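Uncharacterized protein VP1736 (Vibrio parahaemolyticus, PDB 3LXQ) is of unknown function but carries a sulfatase-family domain of the alkaline phosphatase clan, built on a largely parallel sheet flanked by helices. Local coordinates at residues S219-D222 / L223-A227. Sequence-based numbering, arbitrary orientation.
Sequences SDED and LYNKA
With CG swung beside its own backbone N (chi1 -75°), Y224 brings its ring up to the carbonyl of D220, one turn back: CD2 comes within 3.1 Å of D220 O, and CE2 lies 4.2 Å from D220 CB. The carbonyl oxygen meets the ring obliquely while also accepting from Y224 N at 2.8 Å. L223 takes the other course, CG anti to the backbone N (chi1 176°), which sets its side chain alongside that of D220, the two pointing the same way with L223 CD2 4.2 Å from D220 OD1. That carboxylate is buried but well supplied: OD1 accepts from the backbone N of S248 and S249, and OD2 bonds to S278 OG.

These residues form the first two turns of helix 220-234, with S219 as N-cap. S219 O takes L223 N at 3.0 Å, in the carbonyl plane, and S219 OG gives a 2.8 Å hydrogen bond to D222 OD2, reaching the oxygen from above the carboxylate plane. The negative carboxylate probably also interacts favourably with the positive end of the helix dipole. D222 OD1 and OD2 further accept from the backbone N of G211 and F212, tying the helix start to residues 211-212.

E221 O receives N225 N at 2.8 Å, and D222 O receives K226 N at 3.0 Å. E221 runs extended to Y280 OH on helix 271-289, the helix that also packs on Y224 through L282; at the far end of the same ring, Y224 OH bonds to Q93 NE2, from the last residue of strand 87-93.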
ATOM      1  N   SER A 219       6.040 -13.206 -16.688  1.00 43.80           N
ATOM      2  CA  SER A 219       7.039 -12.932 -15.647  1.00 42.88           C
ATOM      3  C   SER A 219       7.101 -11.431 -15.337  1.00 42.24           C
ATOM      4  O   SER A 219       6.565 -10.615 -16.095  1.00 42.66           O
ATOM      5  CB  SER A 219       8.416 -13.457 -16.057  1.00 44.20           C
ATOM      6  OG  SER A 219       8.966 -12.691 -17.128  1.00 45.14           O
ATOM      7  N   ASP A 220       7.725 -11.077 -14.213  1.00 41.24           N
ATOM      8  CA  ASP A 220       7.803  -9.681 -13.804  1.00 41.18           C
ATOM      9  C   ASP A 220       8.693  -8.846 -14.735  1.00 42.64           C
ATOM     10  O   ASP A 220       8.415  -7.674 -14.932  1.00 43.13           O
ATOM     11  CB  ASP A 220       8.223  -9.561 -12.336  1.00 40.00           C
ATOM     12  CG  ASP A 220       7.172 -10.120 -11.373  1.00 39.22           C
ATOM     13  OD1 ASP A 220       5.972 -10.207 -11.753  1.00 38.09           O
ATOM     14  OD2 ASP A 220       7.553 -10.485 -10.230  1.00 39.59           O
ATOM     15  N   GLU A 221       9.723  -9.440 -15.340  1.00 44.42           N
ATOM     16  CA  GLU A 221      10.509  -8.700 -16.360  1.00 45.99           C
ATOM     17  C   GLU A 221       9.640  -8.290 -17.557  1.00 46.76           C
ATOM     18  O   GLU A 221       9.726  -7.157 -18.008  1.00 47.41           O
ATOM     19  CB  GLU A 221      11.789  -9.435 -16.809  1.00 47.55           C
ATOM     20  CG  GLU A 221      12.585  -8.676 -17.895  1.00 50.09           C
ATOM     21  CD  GLU A 221      14.013  -9.186 -18.130  1.00 52.92           C
ATOM     22  OE1 GLU A 221      14.326 -10.343 -17.783  1.00 55.14           O
ATOM     23  OE2 GLU A 221      14.830  -8.426 -18.682  1.00 51.38           O
ATOM     24  N   ASP A 222       8.781  -9.195 -18.040  1.00 47.24           N
ATOM     25  CA  ASP A 222       7.839  -8.858 -19.122  1.00 48.08           C
ATOM     26  C   ASP A 222       6.847  -7.786 -18.687  1.00 46.32           C
ATOM     27  O   ASP A 222       6.531  -6.870 -19.451  1.00 46.75           O
ATOM     28  CB  ASP A 222       7.106 -10.099 -19.654  1.00 49.81           C
ATOM     29  CG  ASP A 222       8.057 -11.127 -20.259  1.00 52.60           C
ATOM     30  OD1 ASP A 222       8.830 -10.783 -21.190  1.00 55.44           O
ATOM     31  OD2 ASP A 222       8.033 -12.279 -19.780  1.00 53.24           O
ATOM     32  N   LEU A 223       6.364  -7.899 -17.450  1.00 44.10           N
ATOM     33  CA  LEU A 223       5.508  -6.870 -16.853  1.00 42.82           C
ATOM     34  C   LEU A 223       6.187  -5.503 -16.891  1.00 42.60           C
ATOM     35  O   LEU A 223       5.586  -4.507 -17.294  1.00 42.06           O
ATOM     36  CB  LEU A 223       5.190  -7.213 -15.397  1.00 41.30           C
ATOM     37  CG  LEU A 223       4.375  -6.200 -14.583  1.00 40.37           C
ATOM     38  CD1 LEU A 223       2.912  -6.178 -15.007  1.00 39.84           C
ATOM     39  CD2 LEU A 223       4.496  -6.529 -13.107  1.00 39.50           C
ATOM     40  N   TYR A 224       7.447  -5.497 -16.472  1.00 42.64           N
ATOM     41  CA  TYR A 224       8.233  -4.286 -16.348  1.00 43.61           C
ATOM     42  C   TYR A 224       8.692  -3.718 -17.694  1.00 45.84           C
ATOM     43  O   TYR A 224       8.882  -2.506 -17.811  1.00 47.00           O
ATOM     44  CB  TYR A 224       9.431  -4.532 -15.426  1.00 42.86           C
ATOM     45  CG  TYR A 224       9.126  -4.599 -13.932  1.00 41.22           C
ATOM     46  CD1 TYR A 224       8.246  -3.695 -13.318  1.00 40.48           C
ATOM     47  CD2 TYR A 224       9.766  -5.535 -13.123  1.00 40.75           C
ATOM     48  CE1 TYR A 224       8.000  -3.747 -11.934  1.00 38.79           C
ATOM     49  CE2 TYR A 224       9.530  -5.596 -11.749  1.00 38.40           C
ATOM     50  CZ  TYR A 224       8.655  -4.708 -11.163  1.00 38.38           C
ATOM     51  OH  TYR A 224       8.457  -4.801  -9.808  1.00 36.31           O
ATOM     52  N   ASN A 225       8.883  -4.575 -18.702  1.00 47.83           N
ATOM     53  CA  ASN A 225       9.139  -4.086 -20.074  1.00 50.16           C
ATOM     54  C   ASN A 225       7.878  -3.394 -20.595  1.00 50.35           C
ATOM     55  O   ASN A 225       7.950  -2.351 -21.244  1.00 50.76           O
ATOM     56  CB  ASN A 225       9.537  -5.213 -21.040  1.00 52.19           C
ATOM     57  CG  ASN A 225      10.843  -5.920 -20.653  1.00 54.03           C
ATOM     58  OD1 ASN A 225      10.975  -7.131 -20.850  1.00 56.51           O
ATOM     59  ND2 ASN A 225      11.810  -5.175 -20.131  1.00 53.85           N
ATOM     60  N   LYS A 226       6.723  -3.984 -20.279  1.00 49.24           N
ATOM     61  CA  LYS A 226       5.424  -3.466 -20.696  1.00 49.78           C
ATOM     62  C   LYS A 226       5.148  -2.123 -20.056  1.00 49.19           C
ATOM     63  O   LYS A 226       4.551  -1.242 -20.677  1.00 50.58           O
ATOM     64  CB  LYS A 226       4.304  -4.437 -20.300  1.00 48.87           C
ATOM     65  CG  LYS A 226       2.938  -4.108 -20.910  1.00 50.33           C
ATOM     66  CD  LYS A 226       3.059  -4.071 -22.440  1.00 53.84           C
ATOM     67  CE  LYS A 226       1.730  -4.253 -23.157  1.00 55.68           C
ATOM     68  NZ  LYS A 226       1.897  -3.964 -24.627  1.00 55.57           N
ATOM     69  N   ALA A 227       5.561  -1.991 -18.798  1.00 47.37           N
ATOM     70  CA  ALA A 227       5.378  -0.762 -18.054  1.00 46.42           C
ATOM     71  C   ALA A 227       6.168   0.333 -18.757  1.00 47.59           C
ATOM     72  O   ALA A 227       5.585   1.299 -19.268  1.00 48.43           O
ATOM     73  CB  ALA A 227       5.834  -0.946 -16.622  1.00 44.68           C
TER